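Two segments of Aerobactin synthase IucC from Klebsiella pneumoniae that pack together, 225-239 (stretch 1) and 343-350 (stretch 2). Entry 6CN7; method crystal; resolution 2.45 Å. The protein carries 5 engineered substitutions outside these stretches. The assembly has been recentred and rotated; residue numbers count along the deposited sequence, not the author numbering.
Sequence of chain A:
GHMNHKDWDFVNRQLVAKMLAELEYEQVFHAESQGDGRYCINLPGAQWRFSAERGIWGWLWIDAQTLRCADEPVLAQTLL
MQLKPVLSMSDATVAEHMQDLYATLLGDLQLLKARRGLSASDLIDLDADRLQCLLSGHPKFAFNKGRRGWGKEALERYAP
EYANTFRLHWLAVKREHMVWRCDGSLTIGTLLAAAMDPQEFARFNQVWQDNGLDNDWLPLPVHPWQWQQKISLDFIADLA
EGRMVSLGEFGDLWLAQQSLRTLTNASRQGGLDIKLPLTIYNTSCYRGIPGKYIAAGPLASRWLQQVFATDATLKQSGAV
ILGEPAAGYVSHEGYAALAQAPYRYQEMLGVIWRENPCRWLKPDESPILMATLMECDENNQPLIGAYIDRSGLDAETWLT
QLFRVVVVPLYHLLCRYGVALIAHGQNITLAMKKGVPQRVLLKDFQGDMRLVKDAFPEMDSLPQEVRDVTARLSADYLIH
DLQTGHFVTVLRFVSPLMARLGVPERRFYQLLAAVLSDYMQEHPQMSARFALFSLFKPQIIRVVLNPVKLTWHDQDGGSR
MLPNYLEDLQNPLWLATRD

Stretch 1 225-239: WQWQQKISLDFIADL
Stretch 2, residues 343-350: YRYQEMLG

Residues 225-239 and 343-350 of aerobactin synthase IucC pack as two nearly antiparallel helical segments. The helix 225-234 enters from earlier in the chain and runs at 169° to the short helix 344-348, with a closest axial approach of 12.0 Å, a spacing wide enough for side chains to fill the gap. The register pairs the CA of Ile231 with the CA of Met348 at 7.7 Å, the CA of Phe235 with the CA of Tyr345 at 8.9 Å, and the CA of Asp234 with the CA of Arg344 at 9.5 Å.

The first helix is not uniform. At 227-231 it widens into a pi-type turn, where Ile231 N reaches Gln226 O (2.9 Å) and Ser232 N reaches Trp227 O (3.0 Å); the p rotamer of Ser232 places its OG 2.8 Å from the same Trp227 O as a second donor. Phe235 (phi/psi -111/29) then breaks the helical conformation and serves as N-cap residue for the helix that starts at Ile236 and continues beyond the stretch. In the partner, Met348 N bonds to Arg344 O (3.2 Å) and Leu349 N to Tyr345 O (3.1 Å), before Leu349 turns to phi/psi -125/117 and Gly350 follows nearly fully extended.

Phe235 is the main bump of stretch 1. Its CA-to-CB bond points toward stretch 2, and with chi1 m (-57°) and chi2 -81° the ring enters a hollow lined by Arg344, Tyr345, Met348 and Leu349. Leu349 (m, t) covers one face, its CD1 4.2 Å from the centroid of the Phe235 ring and only 7° off the normal, a CH-pi contact. The Arg344 carbonyl lies at the ring edge, with its O 4.0 Å from Phe235 CZ. Met348 SD approaches obliquely, 3.9 Å from Phe235 CZ. Tyr345 (m, chi2 -54°) meets the phenyl rim to rim: Phe235 CE1 and Tyr345 CD1 are 3.2 Å apart, the centroids are separated by 5.3 Å and the planes are inclined at 29°, so neither ring covers the other.

Met348 is the reciprocal bump, burying 107 Å² of the 410 Å² total. The Met348 CA-to-CB bond points toward stretch 1, and with rotamers m, t, p the side chain ends at Met348 CE, 3.7 Å from Lys230 CB and 3.3 Å from Asp234 OD2. Lys230 (m, m, t, t) thus offers the base of its side chain while its end leads away. Beside this, Ile231 (m, t) begins sideways but brings its CD1 to 3.3 Å from Leu349 CD2, a tight apolar contact.

Two polar links flank the apolar cluster. Gln226 (t, p, chi3 -9°) donates from NE2 to Met348 O at 3.3 Å, with an N-H...O angle of 152°, capturing a carbonyl near the end of the short helix. At the other end, the Tyr345 side chain starts sideways but extends so that its OH donates to Asp238 OD2 at 3.1 Å; Asp238 (m, chi2 -31°) places this carboxylate oxygen at the edge of the tyrosine ring.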

# COMPACT_ATOMS: atom_id res chain seq x y z
N TRP A 225 9.22 0.31 1.26
CA TRP A 225 7.86 0.24 1.81
C TRP A 225 7.38 1.62 2.24
O TRP A 225 6.24 2.00 1.96
CB TRP A 225 7.81 -0.73 2.98
CG TRP A 225 6.40 -0.98 3.46
CD1 TRP A 225 5.58 -2.00 3.09
CD2 TRP A 225 5.67 -0.19 4.40
NE1 TRP A 225 4.37 -1.89 3.73
CE2 TRP A 225 4.40 -0.79 4.54
CE3 TRP A 225 5.95 0.97 5.13
CZ2 TRP A 225 3.41 -0.26 5.39
CZ3 TRP A 225 4.98 1.49 5.97
CH2 TRP A 225 3.73 0.87 6.09
N GLN A 226 8.25 2.38 2.92
CA GLN A 226 7.89 3.73 3.32
C GLN A 226 7.55 4.59 2.11
O GLN A 226 6.56 5.34 2.13
CB GLN A 226 9.04 4.35 4.12
CG GLN A 226 8.73 5.71 4.73
CD GLN A 226 7.84 5.63 5.95
OE1 GLN A 226 7.31 4.56 6.27
NE2 GLN A 226 7.68 6.75 6.65
N TRP A 227 8.35 4.51 1.05
CA TRP A 227 8.04 5.26 -0.17
C TRP A 227 6.75 4.77 -0.81
O TRP A 227 5.90 5.57 -1.22
CB TRP A 227 9.19 5.15 -1.17
CG TRP A 227 8.79 5.63 -2.53
CD1 TRP A 227 8.54 4.86 -3.64
CD2 TRP A 227 8.59 6.99 -2.94
NE1 TRP A 227 8.20 5.66 -4.70
CE2 TRP A 227 8.22 6.97 -4.30
CE3 TRP A 227 8.68 8.22 -2.28
CZ2 TRP A 227 7.95 8.13 -5.01
CZ3 TRP A 227 8.41 9.37 -2.99
CH2 TRP A 227 8.05 9.32 -4.34
N GLN A 228 6.59 3.45 -0.90
CA GLN A 228 5.45 2.86 -1.58
C GLN A 228 4.14 3.24 -0.90
O GLN A 228 3.19 3.69 -1.56
CB GLN A 228 5.62 1.34 -1.62
CG GLN A 228 4.60 0.58 -2.43
CD GLN A 228 4.84 -0.92 -2.37
OE1 GLN A 228 3.97 -1.68 -1.96
NE2 GLN A 228 6.05 -1.34 -2.75
N GLN A 229 4.07 3.09 0.42
CA GLN A 229 2.82 3.21 1.15
C GLN A 229 2.56 4.59 1.74
O GLN A 229 1.40 4.97 1.89
CB GLN A 229 2.77 2.18 2.28
CG GLN A 229 2.86 0.74 1.81
CD GLN A 229 1.79 0.39 0.80
OE1 GLN A 229 0.62 0.74 0.98
NE2 GLN A 229 2.18 -0.30 -0.26
N LYS A 230 3.60 5.34 2.09
CA LYS A 230 3.42 6.57 2.86
C LYS A 230 3.88 7.81 2.11
O LYS A 230 3.07 8.72 1.89
CB LYS A 230 4.17 6.44 4.20
CG LYS A 230 3.63 5.34 5.11
CD LYS A 230 2.18 5.58 5.50
CE LYS A 230 1.70 4.55 6.50
NZ LYS A 230 0.26 4.72 6.86
N ILE A 231 5.14 7.88 1.70
CA ILE A 231 5.69 9.14 1.20
C ILE A 231 5.15 9.46 -0.18
O ILE A 231 4.78 10.60 -0.47
CB ILE A 231 7.23 9.09 1.24
CG1 ILE A 231 7.70 8.96 2.69
CG2 ILE A 231 7.83 10.33 0.59
CD1 ILE A 231 9.11 8.49 2.84
N SER A 232 5.09 8.46 -1.07
CA SER A 232 4.57 8.71 -2.41
C SER A 232 3.14 9.22 -2.39
O SER A 232 2.68 9.81 -3.37
CB SER A 232 4.64 7.43 -3.25
OG SER A 232 3.72 6.46 -2.77
N LEU A 233 2.42 9.01 -1.28
CA LEU A 233 1.04 9.46 -1.14
C LEU A 233 0.90 10.63 -0.18
O LEU A 233 0.34 11.67 -0.55
CB LEU A 233 0.17 8.28 -0.66
CG LEU A 233 -1.31 8.56 -0.39
CD1 LEU A 233 -2.00 9.03 -1.65
CD2 LEU A 233 -1.98 7.32 0.17
N ASP A 234 1.40 10.49 1.05
CA ASP A 234 1.21 11.53 2.06
C ASP A 234 1.90 12.83 1.68
O ASP A 234 1.42 13.91 2.05
CB ASP A 234 1.71 11.04 3.41
CG ASP A 234 0.95 9.83 3.92
OD1 ASP A 234 -0.05 9.44 3.28
OD2 ASP A 234 1.35 9.26 4.96
N PHE A 235 3.01 12.77 0.95
CA PHE A 235 3.74 13.96 0.53
C PHE A 235 3.65 14.18 -0.98
O PHE A 235 4.56 14.75 -1.59
CB PHE A 235 5.20 13.86 0.97
CG PHE A 235 5.37 13.67 2.45
CD1 PHE A 235 5.29 14.75 3.32
CD2 PHE A 235 5.59 12.42 2.98
CE1 PHE A 235 5.44 14.58 4.68
CE2 PHE A 235 5.74 12.24 4.34
CZ PHE A 235 5.66 13.32 5.19
N ILE A 236 2.55 13.73 -1.59
CA ILE A 236 2.37 13.90 -3.02
C ILE A 236 2.34 15.37 -3.40
O ILE A 236 2.78 15.75 -4.49
CB ILE A 236 1.09 13.17 -3.48
CG1 ILE A 236 1.00 13.16 -5.01
CG2 ILE A 236 -0.15 13.82 -2.87
CD1 ILE A 236 -0.08 12.24 -5.55
N ALA A 237 1.83 16.23 -2.51
CA ALA A 237 1.82 17.66 -2.79
C ALA A 237 3.24 18.20 -2.93
O ALA A 237 3.54 18.95 -3.86
CB ALA A 237 1.07 18.41 -1.69
N ASP A 238 4.12 17.82 -2.00
CA ASP A 238 5.51 18.24 -2.09
C ASP A 238 6.18 17.72 -3.35
O ASP A 238 7.03 18.41 -3.93
CB ASP A 238 6.27 17.77 -0.85
CG ASP A 238 5.86 18.52 0.41
OD1 ASP A 238 5.49 19.71 0.30
OD2 ASP A 238 5.91 17.91 1.50
N LEU A 239 5.81 16.52 -3.80
CA LEU A 239 6.42 15.96 -5.00
C LEU A 239 5.95 16.68 -6.26
O LEU A 239 6.74 16.89 -7.19
CB LEU A 239 6.11 14.47 -5.10
CG LEU A 239 6.72 13.60 -4.00
CD1 LEU A 239 6.10 12.22 -4.01
CD2 LEU A 239 8.23 13.51 -4.17
N TYR A 343 5.50 18.43 11.95
CA TYR A 343 6.12 17.35 12.71
C TYR A 343 6.11 16.05 11.91
O TYR A 343 6.99 15.20 12.07
CB TYR A 343 5.39 17.15 14.04
CG TYR A 343 3.95 16.70 13.89
CD1 TYR A 343 2.92 17.62 13.78
CD2 TYR A 343 3.63 15.35 13.85
CE1 TYR A 343 1.61 17.21 13.64
CE2 TYR A 343 2.32 14.93 13.71
CZ TYR A 343 1.31 15.86 13.60
OH TYR A 343 0.01 15.45 13.46
N ARG A 344 5.10 15.90 11.04
CA ARG A 344 5.02 14.70 10.21
C ARG A 344 6.27 14.54 9.35
O ARG A 344 6.71 13.41 9.10
CB ARG A 344 3.78 14.76 9.32
N TYR A 345 6.86 15.65 8.90
CA TYR A 345 8.09 15.57 8.12
C TYR A 345 9.21 14.90 8.91
O TYR A 345 10.03 14.17 8.34
CB TYR A 345 8.53 16.98 7.70
CG TYR A 345 7.61 17.66 6.71
CD1 TYR A 345 7.25 17.04 5.53
CD2 TYR A 345 7.10 18.92 6.96
CE1 TYR A 345 6.41 17.65 4.62
CE2 TYR A 345 6.26 19.55 6.06
CZ TYR A 345 5.92 18.91 4.89
OH TYR A 345 5.08 19.52 3.99
N GLN A 346 9.25 15.12 10.23
CA GLN A 346 10.37 14.66 11.04
C GLN A 346 10.32 13.16 11.27
O GLN A 346 11.33 12.46 11.12
CB GLN A 346 10.38 15.40 12.37
CG GLN A 346 10.59 16.90 12.24
CD GLN A 346 10.51 17.62 13.57
OE1 GLN A 346 10.03 17.07 14.56
NE2 GLN A 346 10.99 18.86 13.60
N GLU A 347 9.15 12.63 11.64
CA GLU A 347 9.04 11.21 11.94
C GLU A 347 9.15 10.37 10.68
O GLU A 347 9.73 9.28 10.70
CB GLU A 347 7.71 10.93 12.65
N MET A 348 8.61 10.86 9.56
CA MET A 348 8.44 10.04 8.37
C MET A 348 9.60 10.16 7.38
O MET A 348 9.79 9.25 6.57
CB MET A 348 7.13 10.40 7.66
CG MET A 348 5.90 10.18 8.52
SD MET A 348 4.37 10.65 7.70
CE MET A 348 4.24 9.34 6.48
N LEU A 349 10.37 11.25 7.42
CA LEU A 349 11.47 11.46 6.49
C LEU A 349 12.74 11.70 7.28
O LEU A 349 12.84 12.69 8.02
CB LEU A 349 11.18 12.64 5.56
CG LEU A 349 10.07 12.42 4.53
CD1 LEU A 349 9.68 13.73 3.87
CD2 LEU A 349 10.51 11.41 3.49
N GLY A 350 13.71 10.81 7.12
CA GLY A 350 14.96 10.93 7.84
C GLY A 350 15.80 9.68 7.65
O GLY A 350 15.37 8.70 7.03